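Local coordinates for protein extracellular ligand-binding receptor (Rhodopseudomonas palustris, PDB 3UKJ) that probably binds lignin-derived aromatic acids outside the cytoplasmic membrane for uptake, here holding 3-(4-hydroxyphenyl)pyruvic acid between its two lobes, at residues Arg28-Phe33 / Leu265-Ala270; Met122-Tyr127 / Lys156-Ala161; Ile135-Tyr140 / Gly163-Ala168. All coordinates share one frame; numbering follows the deposited sequence. Where two conformers were deposited one is given.

Contact 1 (Arg28-Phe33 / Leu265-Ala270); sequences RNALEF and LELNTA
The backbones of 28-33 and 265-270 come closest at Phe33 and Ala270, whose CA atoms are 6.9 Å apart, and here the first long helix of the periplasmic binding protein fold, 21-30, and the residues that follow it meet the side of helix 261-275. Phe33 carries most of this packing. Ala270 lays its methyl over one face of the ring, a CH-pi contact with CB 3.8 Å from the ring centroid and 18° off the normal; Glu32 CB sits over the centre of the opposite face, so the ring is sandwiched between aliphatic carbons. Turning CG opposite the carbonyl carbon (chi1 -45°) swings the ring across to the second helix. Its far end reaches the backbone as well, with CZ 3.6 Å from Ala270 O. Deeper in, Leu267 CD1 touches two residues of 28-33: it approaches the Phe33 ring obliquely and lies 4.3 Å from Ala30 CB. Helix 282-304 backs this layer, with Phe288 against Leu267 and Ser287 against Ala30. Glu32 adds a salt bridge to Lys274, one turn beyond Ala270. Two waters lie between Phe33 O and Glu266 OE2, though not every link need be a full hydrogen bond; the second is 2.8 Å from Phe33 O.

Contact 2 (Met122-Tyr127 / Lys156-Ala161); sequences MGKVLY and KKQGEA
The ring of Tyr127 and the amide of Gln158 stand almost perpendicular, their planes 86° apart, and the two side chains cross at about a right angle. One face of the ring is covered from its own helix by Gly123 O, 3.0 Å above the plane and over the centre. From the other helix Gln158 CB arrives obliquely at the CD2-CE2 side, 3.6 Å from Tyr127 CD2, with the backbone of Gly159 next to it. CG of Tyr127 lies opposite its carbonyl carbon (chi1 -48°), which turns the ring toward helix 146-161. Further out along Gln158, the amide lies across Lys124, its OE1 3.5 Å from Lys124 CB, while the extended lysine chain carries its amine off elsewhere.

A CB on Gly123 would run into the hydroxyl of Tyr127. On the other helix the CA of Gly159 lies 6.5 Å from that of Tyr127. Here helices 119-132 and 146-161 run roughly parallel, the local axes 10.1 Å apart and inclined at 32°. They lie side by side on one face of the second lobe's sheet, and Trp151 and Leu155 also pack on Tyr127.

The polar ends are settled by Asp154, one turn before Gln158. Its OD2 bonds the hydroxyl of Tyr127 and its OD1 takes NE2 of Gln158, which also donates to Pro120 O in the first turn of helix 119-132. Both amide hydrogens are thus used, which fixes the flip of the amide, and the two donors probably steady the negative charge of Asp154 between the helices.

Contact 3 (Ile135-Tyr140 / Gly163-Ala168); sequences IKTVGY and GLKIVA
Val138 is bonded to the neighbouring strand through both its N-H and its C=O: its N donates to Lys165 O at 2.8 Å, and its O receives Val167 N at 2.9 Å. Lys165 N to Lys136 O starts this parallel pairing and Tyr140 N to Ala168 O carries it on. That last bond skips a residue, since Val167 O would be the acceptor in regular parallel pairing. Val167, with psi at -8°, forms a beta bulge, and Ala168 N is buried without a partner.

Side chains fill both faces. On one, Val138 CB meets Ile166 CD1 at 4.1 Å and Val138 CG2 lies against Leu164 CB. Leu164 also pushes CD2 close to the backbone of Ile135, 3.2 Å from its O. On the other face Val167 leans toward the first strand, CG1 3.8 Å from Thr137 CG2 and CG2 3.6 Å from Val138 O. A glycine in place of Val167 would probably take away the part of its apolar cover that Val167 CG1 gives the Thr137 methyl, and let the bulge change shape more freely.

Thr137 has chi1 at 50°, a rotation that places CG2 beside Val167 while OG1 bonds Asp192 N. Pro191 packs on both side chains. Across the sheet, Met130 of helix 119-132 covers Ile135, Val138 and Leu164; Phe152 and Leu155 of helix 146-161 cover Ile166 and also meet Tyr140. Gly163, in a Schellman motif with positive phi, turns the chain from that helix into the second strand. Strand 137-143, helix 146-161 and strand 165-172 make a beta-alpha-beta crossover at the edge of the second lobe's largely parallel sheet, as in Rossmann-like folds.

Overall arrangement
Contacts 2 and 3 are neighbours, centres about 10 Å apart, and share the second lobe: the crossover helix 146-161 of contact 2 links the two strands of contact 3. They touch directly, Tyr127 packing on Leu164 and Gly159 O probably accepting a bond from Leu164 N. Contact 1 lies on the other side of the chain's centre, about 32 Å and 39 Å from them between centres. It is partly buried packing of a ring against a helix, with no direct polar bond between its segments. Contact 2 is the more buried, with direct packing and polar ends tied through Asp154. Contact 3, at the sheet edge, is part buried and rests on backbone hydrogen bonds.

Contact 1 (Arg28-Phe33 / Leu265-Ala270)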
# COMPACT_ATOMS: atom_id res chain seq x y z
N ARG A 28 -11.48 -5.13 -1.29
CA ARG A 28 -12.90 -5.17 -1.54
C ARG A 28 -13.55 -5.84 -0.33
O ARG A 28 -14.61 -5.40 0.15
CB ARG A 28 -13.17 -6.03 -2.78
CG ARG A 28 -14.61 -5.99 -3.16
CD ARG A 28 -15.02 -7.19 -3.86
NE ARG A 28 -14.48 -8.39 -3.23
CZ ARG A 28 -14.23 -9.49 -3.91
NH1 ARG A 28 -14.29 -9.43 -5.25
NH2 ARG A 28 -13.69 -10.54 -3.31
N ASN A 29 -12.99 -7.00 0.06
CA ASN A 29 -13.56 -7.77 1.18
C ASN A 29 -13.69 -6.93 2.46
O ASN A 29 -14.71 -7.01 3.15
CB ASN A 29 -12.72 -9.02 1.48
CG ASN A 29 -12.90 -10.15 0.45
OD1 ASN A 29 -13.64 -10.04 -0.53
ND2 ASN A 29 -12.09 -11.18 0.60
N ALA A 30 -12.72 -6.05 2.72
CA ALA A 30 -12.73 -5.24 3.95
C ALA A 30 -13.88 -4.25 4.01
O ALA A 30 -14.25 -3.81 5.09
CB ALA A 30 -11.38 -4.57 4.22
N LEU A 31 -14.43 -3.89 2.84
CA LEU A 31 -15.56 -2.97 2.78
C LEU A 31 -16.79 -3.48 3.52
O LEU A 31 -17.68 -2.70 3.85
CB LEU A 31 -15.93 -2.64 1.34
CG LEU A 31 -14.80 -1.96 0.55
CD1 LEU A 31 -15.22 -1.86 -0.90
CD2 LEU A 31 -14.37 -0.59 1.14
N GLU A 32 -16.89 -4.80 3.69
CA GLU A 32 -17.97 -5.34 4.53
C GLU A 32 -17.96 -4.74 5.97
O GLU A 32 -19.02 -4.60 6.59
CB GLU A 32 -17.93 -6.86 4.57
CG GLU A 32 -19.10 -7.47 5.33
CD GLU A 32 -19.07 -8.98 5.39
OE1 GLU A 32 -18.29 -9.60 4.63
OE2 GLU A 32 -19.84 -9.55 6.21
N PHE A 33 -16.80 -4.31 6.43
CA PHE A 33 -16.59 -3.95 7.83
C PHE A 33 -16.49 -2.47 8.10
O PHE A 33 -16.27 -2.07 9.24
CB PHE A 33 -15.37 -4.71 8.37
CG PHE A 33 -15.37 -6.17 7.98
CD1 PHE A 33 -16.44 -6.99 8.31
CD2 PHE A 33 -14.30 -6.72 7.29
CE1 PHE A 33 -16.44 -8.36 7.98
CE2 PHE A 33 -14.33 -8.08 6.86
CZ PHE A 33 -15.37 -8.90 7.26
N LEU A 265 -7.23 -4.00 15.84
CA LEU A 265 -7.96 -5.13 16.43
C LEU A 265 -9.38 -5.25 15.85
O LEU A 265 -9.83 -6.36 15.56
CB LEU A 265 -7.98 -5.04 17.96
CG LEU A 265 -6.65 -5.19 18.69
CD1 LEU A 265 -6.87 -4.77 20.15
CD2 LEU A 265 -6.15 -6.65 18.61
N GLU A 266 -10.03 -4.11 15.62
CA GLU A 266 -11.40 -4.11 15.09
C GLU A 266 -11.43 -4.73 13.72
O GLU A 266 -12.20 -5.66 13.45
CB GLU A 266 -11.96 -2.68 15.02
CG GLU A 266 -13.41 -2.64 14.46
CD GLU A 266 -13.90 -1.23 14.11
OE1 GLU A 266 -13.29 -0.23 14.55
OE2 GLU A 266 -14.83 -1.13 13.29
N LEU A 267 -10.52 -4.28 12.86
CA LEU A 267 -10.47 -4.81 11.51
C LEU A 267 -10.14 -6.29 11.48
O LEU A 267 -10.83 -7.10 10.82
CB LEU A 267 -9.47 -4.03 10.63
CG LEU A 267 -9.20 -4.68 9.25
CD1 LEU A 267 -10.45 -4.89 8.37
CD2 LEU A 267 -8.14 -3.89 8.48
N ASN A 268 -9.05 -6.65 12.17
CA ASN A 268 -8.58 -8.03 12.10
C ASN A 268 -9.52 -9.05 12.71
O ASN A 268 -9.71 -10.14 12.12
CB ASN A 268 -7.17 -8.17 12.68
CG ASN A 268 -6.09 -7.51 11.81
OD1 ASN A 268 -6.32 -7.09 10.66
ND2 ASN A 268 -4.88 -7.54 12.33
N THR A 269 -10.21 -8.68 13.80
CA THR A 269 -11.21 -9.57 14.38
C THR A 269 -12.36 -9.82 13.41
O THR A 269 -12.67 -10.99 13.15
CB THR A 269 -11.78 -9.01 15.67
OG1 THR A 269 -10.71 -8.90 16.61
CG2 THR A 269 -12.87 -9.97 16.25
N ALA A 270 -12.83 -8.77 12.74
CA ALA A 270 -13.89 -8.93 11.75
C ALA A 270 -13.42 -9.76 10.57
O ALA A 270 -14.12 -10.69 10.15
CB ALA A 270 -14.42 -7.59 11.27
O HOH W 1 -15.59 -2.91 11.63
O HOH W 2 -15.81 0.12 10.88

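Contact 2 (Met122-Tyr127 / Lys156-Ala161)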
# COMPACT_ATOMS: atom_id res chain seq x y z
N MSE A 122 9.31 3.14 4.35
CA MSE A 122 9.55 1.72 4.33
C MSE A 122 11.00 1.38 4.02
O MSE A 122 11.58 0.45 4.63
CB MSE A 122 8.57 1.01 3.38
CG MSE A 122 7.09 1.28 3.76
SE MSE A 122 6.77 1.22 5.70
CE MSE A 122 5.39 -0.14 5.82
N GLY A 123 11.59 2.10 3.06
CA GLY A 123 13.00 1.88 2.74
C GLY A 123 13.87 2.10 3.97
O GLY A 123 14.75 1.26 4.25
N LYS A 124 13.69 3.24 4.66
CA LYS A 124 14.57 3.58 5.77
C LYS A 124 14.66 2.47 6.83
O LYS A 124 15.75 2.07 7.26
CB LYS A 124 14.17 4.91 6.40
CG LYS A 124 15.23 5.46 7.34
CD LYS A 124 14.83 6.79 7.87
CE LYS A 124 15.98 7.33 8.71
NZ LYS A 124 15.64 8.51 9.56
N VAL A 125 13.53 1.84 7.15
CA VAL A 125 13.58 0.76 8.12
C VAL A 125 14.38 -0.45 7.61
O VAL A 125 15.17 -1.05 8.36
CB VAL A 125 12.17 0.43 8.71
CG1 VAL A 125 11.32 -0.39 7.76
CG2 VAL A 125 12.33 -0.26 10.07
N LEU A 126 14.21 -0.76 6.31
CA LEU A 126 14.99 -1.83 5.71
C LEU A 126 16.48 -1.52 5.65
O LEU A 126 17.31 -2.37 6.00
CB LEU A 126 14.45 -2.16 4.31
CG LEU A 126 12.99 -2.58 4.21
CD1 LEU A 126 12.63 -2.82 2.76
CD2 LEU A 126 12.76 -3.89 4.98
N TYR A 127 16.84 -0.30 5.27
CA TYR A 127 18.26 0.07 5.07
C TYR A 127 18.97 0.18 6.42
O TYR A 127 20.15 -0.17 6.53
CB TYR A 127 18.43 1.38 4.26
CG TYR A 127 17.62 1.46 2.99
CD1 TYR A 127 17.30 0.31 2.27
CD2 TYR A 127 17.00 2.66 2.61
CE1 TYR A 127 16.45 0.36 1.15
CE2 TYR A 127 16.17 2.72 1.50
CZ TYR A 127 15.86 1.56 0.80
OH TYR A 127 14.97 1.62 -0.26
N LYS A 156 18.83 3.71 -3.84
CA LYS A 156 20.07 4.38 -4.24
C LYS A 156 20.30 5.68 -3.43
O LYS A 156 21.37 5.89 -2.85
CB LYS A 156 20.09 4.66 -5.74
CG LYS A 156 21.43 5.24 -6.25
CD LYS A 156 21.40 5.40 -7.75
CE LYS A 156 22.70 5.95 -8.31
NZ LYS A 156 23.90 5.03 -8.23
N LYS A 157 19.24 6.47 -3.28
CA LYS A 157 19.36 7.78 -2.64
C LYS A 157 19.64 7.57 -1.14
O LYS A 157 20.66 8.06 -0.61
CB LYS A 157 18.10 8.61 -2.87
CG LYS A 157 18.16 9.98 -2.18
CD LYS A 157 17.01 10.92 -2.62
CE LYS A 157 17.13 12.27 -1.94
NZ LYS A 157 18.42 12.93 -2.30
N GLN A 158 18.75 6.85 -0.44
CA GLN A 158 19.01 6.65 0.99
C GLN A 158 20.20 5.73 1.20
O GLN A 158 20.96 5.94 2.12
CB GLN A 158 17.80 6.11 1.76
CG GLN A 158 16.57 7.01 1.71
CD GLN A 158 15.59 6.69 2.82
OE1 GLN A 158 15.89 6.85 3.99
NE2 GLN A 158 14.41 6.25 2.44
N GLY A 159 20.22 4.60 0.49
CA GLY A 159 21.32 3.64 0.64
C GLY A 159 22.71 4.24 0.51
O GLY A 159 23.56 4.06 1.41
N GLU A 160 22.98 4.96 -0.57
CA GLU A 160 24.34 5.51 -0.73
C GLU A 160 24.69 6.53 0.35
O GLU A 160 25.83 6.59 0.80
CB GLU A 160 24.56 6.11 -2.12
CG GLU A 160 24.43 5.06 -3.22
CD GLU A 160 24.63 5.62 -4.63
OE1 GLU A 160 24.44 6.83 -4.86
OE2 GLU A 160 24.89 4.82 -5.54
N ALA A 161 23.69 7.28 0.79
CA ALA A 161 23.92 8.27 1.86
C ALA A 161 24.31 7.57 3.17
O ALA A 161 25.07 8.12 3.98
CB ALA A 161 22.69 9.16 2.06

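Contact 3 (Ile135-Tyr140 / Gly163-Ala168)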
# COMPACT_ATOMS: atom_id res chain seq x y z
N ILE A 135 25.69 -5.47 6.07
CA ILE A 135 25.48 -5.44 4.62
C ILE A 135 26.25 -4.26 4.03
O ILE A 135 26.14 -3.15 4.55
CB ILE A 135 23.98 -5.27 4.31
CG1 ILE A 135 23.15 -6.46 4.88
CG2 ILE A 135 23.75 -5.05 2.81
CD1 ILE A 135 23.67 -7.84 4.49
N LYS A 136 27.13 -4.53 3.05
CA LYS A 136 27.88 -3.47 2.37
C LYS A 136 27.40 -3.25 0.93
O LYS A 136 27.49 -2.13 0.42
CB LYS A 136 29.38 -3.76 2.38
CG LYS A 136 30.03 -3.65 3.76
CD LYS A 136 31.53 -3.94 3.69
CE LYS A 136 31.81 -5.42 3.97
NZ LYS A 136 33.27 -5.72 4.00
N THR A 137 27.09 -4.34 0.23
CA THR A 137 26.67 -4.30 -1.17
C THR A 137 25.23 -4.81 -1.32
O THR A 137 24.81 -5.73 -0.61
CB THR A 137 27.57 -5.19 -2.05
OG1 THR A 137 27.66 -6.48 -1.45
CG2 THR A 137 28.98 -4.60 -2.20
N VAL A 138 24.47 -4.16 -2.21
CA VAL A 138 23.04 -4.43 -2.36
C VAL A 138 22.68 -4.50 -3.83
O VAL A 138 23.19 -3.69 -4.63
CB VAL A 138 22.16 -3.32 -1.76
CG1 VAL A 138 20.69 -3.81 -1.65
CG2 VAL A 138 22.66 -2.93 -0.39
N GLY A 139 21.98 -5.57 -4.20
CA GLY A 139 21.36 -5.69 -5.54
C GLY A 139 19.86 -5.42 -5.49
O GLY A 139 19.24 -5.54 -4.43
N TYR A 140 19.26 -5.13 -6.64
CA TYR A 140 17.83 -4.82 -6.70
C TYR A 140 17.18 -5.60 -7.83
O TYR A 140 17.76 -5.69 -8.90
CB TYR A 140 17.65 -3.33 -6.94
CG TYR A 140 16.20 -2.90 -7.06
CD1 TYR A 140 15.39 -2.81 -5.93
CD2 TYR A 140 15.60 -2.70 -8.31
CE1 TYR A 140 14.06 -2.40 -6.03
CE2 TYR A 140 14.28 -2.25 -8.42
CZ TYR A 140 13.48 -2.19 -7.27
OH TYR A 140 12.17 -1.74 -7.32
N GLY A 163 26.07 4.78 3.15
CA GLY A 163 27.30 4.07 2.84
C GLY A 163 27.17 2.67 2.29
O GLY A 163 28.19 2.01 2.10
N LEU A 164 25.96 2.33 1.82
CA LEU A 164 25.74 1.06 1.09
C LEU A 164 26.17 1.27 -0.35
O LEU A 164 26.05 2.38 -0.88
CB LEU A 164 24.25 0.65 1.16
CG LEU A 164 23.69 0.38 2.57
CD1 LEU A 164 22.19 0.23 2.61
CD2 LEU A 164 24.37 -0.82 3.20
N LYS A 165 26.48 0.18 -1.05
CA LYS A 165 26.94 0.27 -2.41
C LYS A 165 26.01 -0.57 -3.25
O LYS A 165 25.76 -1.73 -2.95
CB LYS A 165 28.37 -0.29 -2.53
CG LYS A 165 28.95 -0.25 -3.94
CD LYS A 165 30.38 -0.80 -3.99
CE LYS A 165 30.89 -0.84 -5.44
NZ LYS A 165 31.93 -1.89 -5.66
N ILE A 166 25.39 0.07 -4.23
CA ILE A 166 24.47 -0.63 -5.13
C ILE A 166 25.27 -1.22 -6.27
O ILE A 166 25.83 -0.46 -7.07
CB ILE A 166 23.38 0.33 -5.68
CG1 ILE A 166 22.80 1.22 -4.56
CG2 ILE A 166 22.34 -0.42 -6.50
CD1 ILE A 166 22.31 0.50 -3.30
N VAL A 167 25.11 -2.53 -6.49
CA VAL A 167 25.99 -3.31 -7.40
C VAL A 167 25.28 -4.03 -8.55
O VAL A 167 25.92 -4.64 -9.41
CB VAL A 167 26.91 -4.32 -6.64
CG1 VAL A 167 27.79 -3.55 -5.61
CG2 VAL A 167 26.07 -5.42 -5.94
N ALA A 168 23.95 -4.01 -8.53
CA ALA A 168 23.16 -4.62 -9.62
C ALA A 168 21.72 -4.14 -9.55
O ALA A 168 21.20 -3.92 -8.46
CB ALA A 168 23.21 -6.13 -9.53